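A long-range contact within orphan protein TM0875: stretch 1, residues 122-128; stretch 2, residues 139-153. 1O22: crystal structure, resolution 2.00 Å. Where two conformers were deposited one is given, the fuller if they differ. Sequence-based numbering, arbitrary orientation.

Stretch 1 (122-128) WYKIYVP
Stretch 2 139-153: ELVEEFMKYFFESKG

Residues 122-128 form an extended β-strand, with phi near -115 to -133° and psi near 126 to 147° until Pro128 (-75/139°). Stretch 2 is α-helical from Glu139, in a helix that begins earlier in the chain, with phi about -53 to -70° and psi about -28 to -53° through Ser151; backbone N to O bonds run from each residue to the one four before it, such as Phe144 N to Leu140 O at 2.9 Å. The helix lies across one face of the strand, the axes 11.2 Å apart at closest approach and their N-to-C directions at 122°. Strand alternation directs Tyr123, Ile125 and Val127 toward the helix, while Lys124 points away. The register sets Val127 CA 9.4 Å from Leu140 CA and Ile125 CA 8.2 Å from Phe144 CA, so the helix advances as the strand is read backward, toward its N-terminus. No direct hydrogen bond joins the two; apolar packing, burying 345 Å² in all, and two water bridges do the work.

Leu140 (chi1 -89°, chi2 -83°) comes first. Its CD1 lies 4.0 Å from both Val127 CG1 and Ile125 CD1. Val127 is m and Ile125 is p,t; all three are apolar, suiting a buried contact without hydrogen bonds. Val141, about 100° further round the helix, points away from the strand.

One turn after Leu140, Phe144 (chi1 169°, chi2 74°) brings its flat ring against two strand side chains. Phe144 CD1 packs 3.8 Å from Ile125 CG2, and Phe144 CZ approaches Tyr123 CG at 3.5 Å. The latter contact is edge-to-face: the edge of Phe144 meets the face of Tyr123, with centroids 5.1 Å apart and planes at 65°. Tyr123 (chi1 -69°, chi2 -98°) buries the most area here, 98 Å².

Tyr147 (chi1 163°, chi2 82°) adds a lighter touch, its CE2 4.5 Å from Tyr123 CE1. Phe148 (chi1 173°, chi2 81°) packs its CD1 3.8 Å from Tyr123 CZ; Tyr123 OH sits at the edge of the Phe148 ring, near its plane, 3.3 Å from Phe148 CE1. Tyr123 suits its place because its ring packs among the aromatics while its OH reaches two waters.

Ser151 (chi1 77°) donates from OG to Phe148 O at 2.6 Å. Its OG also accepts from a water 2.8 Å away, 2.7 Å from Tyr123 OH. Lys152 (m,m,t,t) starts sideways, but its length brings CE to 4.2 Å from Tyr123 OH and lets exposed NZ donate to a second water at 3.1 Å, itself 2.7 Å from Tyr123 OH. Gly153 (83/27°) is the first residue to leave helical phi/psi, in a Schellman motif with Gly153 N 3.1 Å from Glu150 O; positive phi favours glycine.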

# COMPACT_ATOMS: atom_id res chain seq x y z
N TRP A 122 -5.66 3.11 0.71
CA TRP A 122 -4.95 4.27 0.15
C TRP A 122 -5.56 4.61 -1.21
O TRP A 122 -5.66 3.75 -2.07
CB TRP A 122 -3.45 3.95 -0.04
CG TRP A 122 -2.73 3.84 1.28
CD1 TRP A 122 -2.77 2.79 2.15
CD2 TRP A 122 -1.88 4.83 1.89
NE1 TRP A 122 -2.00 3.06 3.26
CE2 TRP A 122 -1.44 4.30 3.13
CE3 TRP A 122 -1.44 6.11 1.51
CZ2 TRP A 122 -0.58 5.01 3.99
CZ3 TRP A 122 -0.59 6.81 2.38
CH2 TRP A 122 -0.18 6.26 3.60
N TYR A 123 -5.97 5.86 -1.39
CA TYR A 123 -6.67 6.26 -2.59
C TYR A 123 -5.96 7.44 -3.20
O TYR A 123 -5.44 8.25 -2.49
CB TYR A 123 -8.12 6.65 -2.27
CG TYR A 123 -8.97 5.48 -1.85
CD1 TYR A 123 -9.81 4.85 -2.75
CD2 TYR A 123 -8.96 5.04 -0.55
CE1 TYR A 123 -10.61 3.79 -2.36
CE2 TYR A 123 -9.74 3.98 -0.14
CZ TYR A 123 -10.56 3.35 -1.04
OH TYR A 123 -11.35 2.28 -0.63
N LYS A 124 -5.94 7.50 -4.53
CA LYS A 124 -5.40 8.65 -5.26
C LYS A 124 -6.47 9.05 -6.25
O LYS A 124 -6.98 8.21 -6.98
CB LYS A 124 -4.14 8.23 -6.03
CG LYS A 124 -2.96 7.79 -5.18
CD LYS A 124 -1.89 7.20 -6.07
CE LYS A 124 -0.56 7.01 -5.36
NZ LYS A 124 0.34 6.18 -6.23
N ILE A 125 -6.86 10.32 -6.23
CA ILE A 125 -7.81 10.81 -7.18
C ILE A 125 -7.18 11.83 -8.08
O ILE A 125 -6.27 12.55 -7.70
CB ILE A 125 -9.06 11.36 -6.47
CG1 ILE A 125 -8.76 12.58 -5.64
CG2 ILE A 125 -9.71 10.22 -5.58
CD1 ILE A 125 -10.05 13.28 -5.19
N TYR A 126 -7.66 11.83 -9.31
CA TYR A 126 -7.14 12.66 -10.38
C TYR A 126 -8.30 13.39 -10.95
O TYR A 126 -9.33 12.77 -11.27
CB TYR A 126 -6.50 11.80 -11.46
CG TYR A 126 -5.39 10.98 -10.91
CD1 TYR A 126 -4.09 11.45 -10.90
CD2 TYR A 126 -5.65 9.71 -10.39
CE1 TYR A 126 -3.07 10.67 -10.35
CE2 TYR A 126 -4.68 8.96 -9.88
CZ TYR A 126 -3.38 9.43 -9.86
OH TYR A 126 -2.43 8.61 -9.31
N VAL A 127 -8.19 14.71 -11.01
CA VAL A 127 -9.26 15.52 -11.53
C VAL A 127 -8.70 16.53 -12.53
O VAL A 127 -7.59 17.04 -12.37
CB VAL A 127 -10.02 16.25 -10.43
CG1 VAL A 127 -10.93 15.29 -9.66
CG2 VAL A 127 -9.04 16.95 -9.46
N PRO A 128 -9.47 16.84 -13.55
CA PRO A 128 -9.02 17.82 -14.53
C PRO A 128 -9.12 19.23 -13.99
O PRO A 128 -10.09 19.60 -13.31
CB PRO A 128 -9.98 17.62 -15.71
CG PRO A 128 -11.13 16.89 -15.20
CD PRO A 128 -10.81 16.32 -13.85
N GLU A 139 -15.20 20.21 -0.81
CA GLU A 139 -16.06 19.76 -1.89
C GLU A 139 -15.54 18.48 -2.54
O GLU A 139 -16.31 17.56 -2.77
CB GLU A 139 -16.19 20.83 -2.96
CG GLU A 139 -16.98 22.06 -2.56
CD GLU A 139 -16.97 23.10 -3.67
OE1 GLU A 139 -16.00 23.86 -3.74
OE2 GLU A 139 -17.91 23.13 -4.48
N LEU A 140 -14.24 18.45 -2.82
CA LEU A 140 -13.59 17.25 -3.34
C LEU A 140 -13.69 16.05 -2.42
O LEU A 140 -14.04 14.96 -2.85
CB LEU A 140 -12.10 17.50 -3.67
CG LEU A 140 -11.70 18.01 -5.05
CD1 LEU A 140 -11.62 16.84 -6.00
CD2 LEU A 140 -12.67 19.08 -5.56
N VAL A 141 -13.31 16.24 -1.18
CA VAL A 141 -13.38 15.17 -0.19
C VAL A 141 -14.82 14.66 -0.05
O VAL A 141 -15.02 13.45 0.02
CB VAL A 141 -12.79 15.57 1.18
CG1 VAL A 141 -13.04 14.47 2.23
CG2 VAL A 141 -11.26 15.79 1.05
N GLU A 142 -15.80 15.55 -0.03
CA GLU A 142 -17.17 15.10 0.13
C GLU A 142 -17.62 14.25 -1.05
O GLU A 142 -18.33 13.24 -0.85
CB GLU A 142 -18.18 16.22 0.36
CG GLU A 142 -19.62 15.66 0.49
CD GLU A 142 -19.82 14.73 1.70
OE1 GLU A 142 -19.77 13.45 1.57
OE2 GLU A 142 -20.04 15.28 2.81
N GLU A 143 -17.23 14.63 -2.26
CA GLU A 143 -17.52 13.80 -3.44
C GLU A 143 -16.82 12.45 -3.33
O GLU A 143 -17.39 11.43 -3.66
CB GLU A 143 -17.09 14.45 -4.75
CG GLU A 143 -18.15 15.29 -5.40
CD GLU A 143 -19.16 14.46 -6.19
OE1 GLU A 143 -18.85 14.03 -7.35
OE2 GLU A 143 -20.28 14.27 -5.65
N PHE A 144 -15.55 12.47 -2.96
CA PHE A 144 -14.80 11.24 -2.82
C PHE A 144 -15.48 10.28 -1.81
O PHE A 144 -15.54 9.08 -2.06
CB PHE A 144 -13.35 11.45 -2.42
CG PHE A 144 -12.69 10.20 -2.02
CD1 PHE A 144 -12.34 9.25 -2.97
CD2 PHE A 144 -12.47 9.91 -0.67
CE1 PHE A 144 -11.76 8.05 -2.60
CE2 PHE A 144 -11.92 8.70 -0.30
CZ PHE A 144 -11.53 7.78 -1.25
N MSE A 145 -15.99 10.84 -0.70
CA MSE A 145 -16.58 10.04 0.37
C MSE A 145 -17.92 9.42 -0.04
O MSE A 145 -18.22 8.28 0.37
CB MSE A 145 -16.67 10.82 1.68
CG MSE A 145 -15.30 11.06 2.32
SE MSE A 145 -14.16 9.45 2.56
CE MSE A 145 -15.20 8.63 4.18
N LYS A 146 -18.65 10.09 -0.93
CA LYS A 146 -19.84 9.48 -1.53
C LYS A 146 -19.45 8.28 -2.37
O LYS A 146 -20.06 7.24 -2.26
CB LYS A 146 -20.59 10.44 -2.42
CG LYS A 146 -21.56 11.34 -1.75
CD LYS A 146 -22.20 12.29 -2.78
CE LYS A 146 -21.55 13.69 -2.82
NZ LYS A 146 -22.37 14.74 -2.10
N TYR A 147 -18.44 8.45 -3.23
CA TYR A 147 -17.86 7.35 -3.98
C TYR A 147 -17.43 6.20 -3.08
O TYR A 147 -17.74 5.03 -3.36
CB TYR A 147 -16.65 7.80 -4.84
CG TYR A 147 -15.81 6.64 -5.29
CD1 TYR A 147 -16.18 5.88 -6.42
CD2 TYR A 147 -14.68 6.26 -4.60
CE1 TYR A 147 -15.43 4.79 -6.84
CE2 TYR A 147 -13.93 5.17 -4.99
CZ TYR A 147 -14.29 4.45 -6.12
OH TYR A 147 -13.50 3.37 -6.50
N PHE A 148 -16.70 6.53 -2.02
CA PHE A 148 -16.14 5.55 -1.10
C PHE A 148 -17.24 4.70 -0.42
O PHE A 148 -17.24 3.49 -0.47
CB PHE A 148 -15.22 6.23 -0.07
CG PHE A 148 -14.74 5.28 1.02
CD1 PHE A 148 -13.68 4.43 0.81
CD2 PHE A 148 -15.41 5.21 2.24
CE1 PHE A 148 -13.28 3.54 1.79
CE2 PHE A 148 -15.01 4.34 3.24
CZ PHE A 148 -13.96 3.48 3.01
N PHE A 149 -18.20 5.36 0.20
CA PHE A 149 -19.30 4.65 0.86
C PHE A 149 -20.09 3.82 -0.15
O PHE A 149 -20.37 2.67 0.11
CB PHE A 149 -20.21 5.62 1.64
CG PHE A 149 -19.55 6.23 2.83
CD1 PHE A 149 -18.85 5.45 3.73
CD2 PHE A 149 -19.55 7.61 3.03
CE1 PHE A 149 -18.22 6.01 4.81
CE2 PHE A 149 -18.91 8.15 4.12
CZ PHE A 149 -18.26 7.36 4.99
N GLU A 150 -20.42 4.39 -1.30
CA GLU A 150 -21.16 3.64 -2.30
C GLU A 150 -20.38 2.41 -2.81
O GLU A 150 -20.97 1.34 -3.02
CB GLU A 150 -21.60 4.54 -3.44
CG GLU A 150 -22.65 5.56 -3.02
CD GLU A 150 -22.91 6.65 -4.07
OE1 GLU A 150 -22.32 6.58 -5.17
OE2 GLU A 150 -23.72 7.57 -3.78
N SER A 151 -19.07 2.53 -2.94
CA SER A 151 -18.19 1.42 -3.31
C SER A 151 -18.23 0.25 -2.31
O SER A 151 -17.97 -0.91 -2.68
CB SER A 151 -16.73 1.89 -3.53
OG SER A 151 -16.01 2.12 -2.30
N LYS A 152 -18.54 0.55 -1.05
CA LYS A 152 -18.59 -0.45 0.00
C LYS A 152 -19.98 -1.00 0.20
O LYS A 152 -20.16 -1.97 0.95
CB LYS A 152 -18.09 0.13 1.33
CG LYS A 152 -16.65 0.57 1.31
CD LYS A 152 -15.70 -0.61 1.13
CE LYS A 152 -14.31 -0.09 1.10
NZ LYS A 152 -13.28 -1.13 1.04
N GLY A 153 -20.97 -0.35 -0.41
CA GLY A 153 -22.36 -0.69 -0.25
C GLY A 153 -22.95 -0.09 0.99
O GLY A 153 -23.86 -0.62 1.51
O HOH W 1 -13.27 1.39 -2.25
O HOH W 2 -10.67 0.61 1.32